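Local coordinates for protein glutathione S-transferase (Agrobacterium tumefaciens, PDB 2YCD) that probably conjugates glutathione to electrophilic compounds, consistent with a role in herbicide detoxification, and binds S-(p-nitrobenzyl)glutathione as a member of the glutathione transferase superfamily, at residues G172-A176 with A177-M181; R206-R210 with P211-R215. All coordinates share one frame; numbering follows the deposited sequence.

Contact 1 of 2, residues G172-A176 with A177-M181; sequences GSFSA and ADILM
A capping box closes the start of helix 176-185, with Ser175 at the N-cap and Asp178 three residues on; the S/T-x-x-D signature of the GST C-terminal domain reads Ser175-Ala176-Ala177-Asp178 here. In one direction Ser175 OG accepts from Ala177 N at 3.0 Å; chi1 of 77° sets OG between the backbone N and the carbonyl carbon, facing Ala177 N. In the other, Asp178 OD2 receives Ser175 N on its anti lone pair, the one away from OD1, at 2.9 Å, with a bent N-H...O angle of 143°. The second oxygen, OD1, is bonded to Tyr203 OH and Leu170 N, which would hold the carboxylate against rotation. Backbone bonding takes over with Ile179 N to Ser175 O and Leu180 N to Ala176 O.

Phe174 CG lies anti to its backbone N, sending the ring alongside Asp178 and on to Ile179. Ring and carboxylate planes differ by 27°. Phe174 CE1 lies 3.8 Å from Asp178 CB. Farther along the ring, Phe174 CZ reaches Ile179 CG1 at 3.6 Å. One water donates to Ser173 O and to Asp178 OD2, the latter at 2.6 Å, and accepts from Ser175 OG.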
loop_
_atom_site.group_PDB
_atom_site.type_symbol
_atom_site.label_atom_id
_atom_site.label_comp_id
_atom_site.label_asym_id
_atom_site.label_seq_id
_atom_site.Cartn_x
_atom_site.Cartn_y
_atom_site.Cartn_z
ATOM N N GLY A 172 -20.519 1.584 2.412
ATOM C CA GLY A 172 -21.660 2.478 2.444
ATOM C C GLY A 172 -21.615 3.470 1.304
ATOM O O GLY A 172 -21.718 3.086 0.136
ATOM N N SER A 173 -21.430 4.741 1.623
ATOM C CA SER A 173 -21.417 5.800 0.623
ATOM C C SER A 173 -20.112 5.794 -0.166
ATOM O O SER A 173 -19.083 5.314 0.322
ATOM C CB SER A 173 -21.593 7.165 1.294
ATOM O OG SER A 173 -22.850 7.259 1.937
ATOM N N PHE A 174 -20.160 6.342 -1.372
ATOM C CA PHE A 174 -18.962 6.497 -2.182
ATOM C C PHE A 174 -17.849 7.115 -1.323
ATOM O O PHE A 174 -18.094 8.047 -0.552
ATOM C CB PHE A 174 -19.254 7.384 -3.396
ATOM C CG PHE A 174 -18.059 7.595 -4.281
ATOM C CD1 PHE A 174 -17.713 6.655 -5.245
ATOM C CD2 PHE A 174 -17.267 8.723 -4.132
ATOM C CE1 PHE A 174 -16.585 6.855 -6.038
ATOM C CE2 PHE A 174 -16.164 8.921 -4.927
ATOM C CZ PHE A 174 -15.819 7.996 -5.867
ATOM N N SER A 175 -16.625 6.599 -1.464
ATOM C CA SER A 175 -15.511 7.067 -0.630
ATOM C C SER A 175 -14.174 7.061 -1.349
ATOM O O SER A 175 -14.037 6.569 -2.484
ATOM C CB SER A 175 -15.381 6.194 0.629
ATOM O OG SER A 175 -14.760 4.962 0.312
ATOM N N ALA A 176 -13.166 7.595 -0.662
ATOM C CA ALA A 176 -11.795 7.497 -1.139
ATOM C C ALA A 176 -11.359 6.054 -1.405
ATOM O O ALA A 176 -10.488 5.825 -2.253
ATOM C CB ALA A 176 -10.853 8.156 -0.149
ATOM N N ALA A 177 -11.938 5.077 -0.697
ATOM C CA ALA A 177 -11.583 3.689 -0.983
ATOM C C ALA A 177 -12.010 3.302 -2.396
ATOM O O ALA A 177 -11.304 2.564 -3.091
ATOM C CB ALA A 177 -12.203 2.726 0.053
ATOM N N ASP A 178 -13.182 3.784 -2.820
ATOM C CA ASP A 178 -13.652 3.443 -4.150
ATOM C C ASP A 178 -12.797 4.096 -5.224
ATOM O O ASP A 178 -12.537 3.490 -6.265
ATOM C CB ASP A 178 -15.141 3.792 -4.324
ATOM C CG ASP A 178 -16.006 3.122 -3.285
ATOM O OD1 ASP A 178 -16.124 1.874 -3.298
ATOM O OD2 ASP A 178 -16.540 3.870 -2.448
ATOM N N ILE A 179 -12.353 5.322 -4.978
ATOM C CA ILE A 179 -11.446 5.972 -5.928
ATOM C C ILE A 179 -10.202 5.104 -6.138
ATOM O O ILE A 179 -9.826 4.791 -7.282
ATOM C CB ILE A 179 -11.047 7.374 -5.454
ATOM C CG1 ILE A 179 -12.264 8.320 -5.475
ATOM C CG2 ILE A 179 -9.869 7.912 -6.292
ATOM C CD1 ILE A 179 -11.930 9.754 -5.017
ATOM N N LEU A 180 -9.560 4.703 -5.045
ATOM C CA LEU A 180 -8.324 3.926 -5.168
ATOM C C LEU A 180 -8.576 2.546 -5.763
ATOM O O LEU A 180 -7.830 2.081 -6.652
ATOM C CB LEU A 180 -7.616 3.816 -3.815
ATOM C CG LEU A 180 -7.087 5.146 -3.259
ATOM C CD1 LEU A 180 -6.587 4.943 -1.833
ATOM C CD2 LEU A 180 -5.985 5.750 -4.156
ATOM N N MET A 181 -9.652 1.894 -5.326
ATOM C CA MET A 181 -9.943 0.550 -5.818
ATOM C C MET A 181 -10.327 0.530 -7.302
ATOM O O MET A 181 -9.856 -0.335 -8.053
ATOM C CB MET A 181 -11.058 -0.096 -4.988
ATOM C CG MET A 181 -11.320 -1.575 -5.349
ATOM S SD MET A 181 -9.987 -2.687 -4.821
ATOM C CE MET A 181 -10.319 -2.786 -3.054
HETATM O O HOH W 1 -17.102 3.270 0.070
#

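Contact 2 of 2, residues R206-R210 with P211-R215. With PO4 (phosphate ion), chain C.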
loop_
_atom_site.group_PDB
_atom_site.type_symbol
_atom_site.label_atom_id
_atom_site.label_comp_id
_atom_site.label_asym_id
_atom_site.label_seq_id
_atom_site.Cartn_x
_atom_site.Cartn_y
_atom_site.Cartn_z
ATOM N N ARG A 206 -19.805 1.977 -12.454
ATOM C CA ARG A 206 -20.496 2.925 -11.573
ATOM C C ARG A 206 -19.594 4.116 -11.216
ATOM O O ARG A 206 -20.041 5.270 -11.162
ATOM C CB ARG A 206 -20.978 2.241 -10.290
ATOM C CG ARG A 206 -22.264 1.445 -10.465
ATOM C CD ARG A 206 -22.944 1.159 -9.124
ATOM N NE ARG A 206 -22.154 0.290 -8.273
ATOM C CZ ARG A 206 -22.063 -1.022 -8.427
ATOM N NH1 ARG A 206 -22.708 -1.629 -9.427
ATOM N NH2 ARG A 206 -21.333 -1.731 -7.589
ATOM N N GLY A 207 -18.318 3.829 -10.950
ATOM C CA GLY A 207 -17.368 4.893 -10.656
ATOM C C GLY A 207 -17.092 5.778 -11.873
ATOM O O GLY A 207 -17.050 7.004 -11.766
ATOM N N LYS A 208 -16.894 5.150 -13.027
ATOM C CA LYS A 208 -16.578 5.875 -14.259
ATOM C C LYS A 208 -17.718 6.779 -14.713
ATOM O O LYS A 208 -17.477 7.751 -15.436
ATOM C CB LYS A 208 -16.217 4.893 -15.381
ATOM C CG LYS A 208 -14.890 4.148 -15.134
ATOM C CD LYS A 208 -14.650 2.992 -16.103
ATOM C CE LYS A 208 -14.665 3.398 -17.548
ATOM N NZ LYS A 208 -14.383 2.200 -18.410
ATOM N N ALA A 209 -18.949 6.480 -14.281
ATOM C CA ALA A 209 -20.097 7.299 -14.650
ATOM C C ALA A 209 -20.245 8.555 -13.790
ATOM O O ALA A 209 -21.056 9.425 -14.105
ATOM C CB ALA A 209 -21.377 6.456 -14.594
ATOM N N ARG A 210 -19.484 8.680 -12.706
ATOM C CA ARG A 210 -19.616 9.864 -11.863
ATOM C C ARG A 210 -19.053 11.111 -12.560
ATOM O O ARG A 210 -18.007 11.059 -13.200
ATOM C CB ARG A 210 -18.921 9.634 -10.521
ATOM C CG ARG A 210 -19.551 8.505 -9.712
ATOM C CD ARG A 210 -18.806 8.247 -8.400
ATOM N NE ARG A 210 -18.844 9.384 -7.477
ATOM C CZ ARG A 210 -19.800 9.591 -6.570
ATOM N NH1 ARG A 210 -20.825 8.748 -6.461
ATOM N NH2 ARG A 210 -19.758 10.650 -5.778
ATOM N N PRO A 211 -19.727 12.262 -12.429
ATOM C CA PRO A 211 -19.227 13.459 -13.121
ATOM C C PRO A 211 -17.807 13.865 -12.736
ATOM O O PRO A 211 -17.065 14.358 -13.598
ATOM C CB PRO A 211 -20.233 14.554 -12.717
ATOM C CG PRO A 211 -21.447 13.805 -12.263
ATOM C CD PRO A 211 -21.000 12.490 -11.726
ATOM N N ALA A 212 -17.423 13.670 -11.475
ATOM C CA ALA A 212 -16.042 13.993 -11.083
ATOM C C ALA A 212 -15.030 13.096 -11.784
ATOM O O ALA A 212 -13.921 13.540 -12.074
ATOM C CB ALA A 212 -15.871 13.884 -9.561
ATOM N N PHE A 213 -15.386 11.832 -12.017
ATOM C CA PHE A 213 -14.488 10.950 -12.749
ATOM C C PHE A 213 -14.270 11.507 -14.163
ATOM O O PHE A 213 -13.133 11.571 -14.647
ATOM C CB PHE A 213 -15.037 9.525 -12.856
ATOM C CG PHE A 213 -14.119 8.587 -13.612
ATOM C CD1 PHE A 213 -14.127 8.532 -15.006
ATOM C CD2 PHE A 213 -13.217 7.791 -12.917
ATOM C CE1 PHE A 213 -13.237 7.673 -15.681
ATOM C CE2 PHE A 213 -12.351 6.939 -13.587
ATOM C CZ PHE A 213 -12.367 6.875 -14.966
ATOM N N LYS A 214 -15.349 11.931 -14.821
ATOM C CA LYS A 214 -15.248 12.452 -16.176
ATOM C C LYS A 214 -14.429 13.736 -16.208
ATOM O O LYS A 214 -13.637 13.939 -17.135
ATOM C CB LYS A 214 -16.639 12.691 -16.772
ATOM C CG LYS A 214 -16.573 13.357 -18.140
ATOM C CD LYS A 214 -17.913 13.366 -18.848
ATOM C CE LYS A 214 -17.806 14.094 -20.179
ATOM N NZ LYS A 214 -16.657 13.570 -20.977
ATOM N N ARG A 215 -14.596 14.601 -15.211
ATOM C CA ARG A 215 -13.791 15.828 -15.194
ATOM C C ARG A 215 -12.305 15.504 -15.049
ATOM O O ARG A 215 -11.452 16.091 -15.712
ATOM C CB ARG A 215 -14.253 16.807 -14.104
ATOM C CG ARG A 215 -15.648 17.416 -14.342
ATOM C CD ARG A 215 -15.989 18.521 -13.365
ATOM N NE ARG A 215 -15.981 18.112 -11.963
ATOM C CZ ARG A 215 -17.038 17.659 -11.292
ATOM N NH1 ARG A 215 -18.217 17.537 -11.887
ATOM N NH2 ARG A 215 -16.926 17.337 -10.004
HETATM P P PO4 C . -23.389 10.684 -4.450
HETATM O O1 PO4 C . -23.708 9.428 -5.215
HETATM O O2 PO4 C . -23.620 11.883 -5.348
HETATM O O3 PO4 C . -24.280 10.815 -3.231
HETATM O O4 PO4 C . -21.950 10.671 -3.987
#
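Lys208 and Phe213 carry the apolar part of this local contact, in which the chain leaves helix 198-208 and enters helix 211-225. With chi1 at -180°, Phe213 extends away from its own N and lays its ring back on the end of the preceding helix. Lys208 CA sits over one face of the Phe213 ring, 3.8 Å from the centroid and 18° off the normal, a CH-pi contact made by a backbone carbon. The Lys208 side chain then runs beside the ring in the same direction, its CG 3.7 Å from Phe213 CZ, before the chain bends at chi3 and NZ pairs with Glu189. At the root of the aromatic side chain, Gly207 O lies 3.4 Å from Phe213 CB. Trp40 of helix 35-45 meets the ring edge-to-face.

Backbone hydrogen bonds define the turn. Arg210 N donates to Gly207 O, while Arg210 O receives Lys214 N at 3.2 Å, as well as a weak bond from Phe213 N. Thus the residue just before helix 211-225 accepts from its first turn through its carbonyl.

Charge interactions involve the other end of Arg210. Arg210 NH2 donates to phosphate O4 at 2.8 Å and 166°, an approach at the guanidinium edge and in its plane. Arg210 NH1 reaches phosphate O1 at 3.2 Å and adds a weak bond to O4. NE pairs with Glu44, so the guanidinium joins a carboxylate of helix 35-45 to an anion that probably came from the crystallisation liquor.

The whole is a tight helix-to-helix junction: Arg210 occupies the N-cap position and Pro211 the first turn, within the all-helical part of the GST fold.

In the fold
Contact 1 comes first along the chain and closes before contact 2 opens; their centres lie 12 Å apart. Helix 176-185 starts in contact 1, helix 198-208 follows it, and contact 2 joins that helix to helix 211-225. The two nevertheless touch directly: Phe174 CG approaches Arg210 CZ to 3.5 Å, a cation-pi pair linking the capped helix start to the later turn. Both also pack on helix 35-45 of the thioredoxin-like N-terminal domain, through Phe174 and Ile179 in contact 1 and Ala212 and Phe213 in contact 2. Together they therefore help connect the helical domain to the glutathione-binding half of the protein.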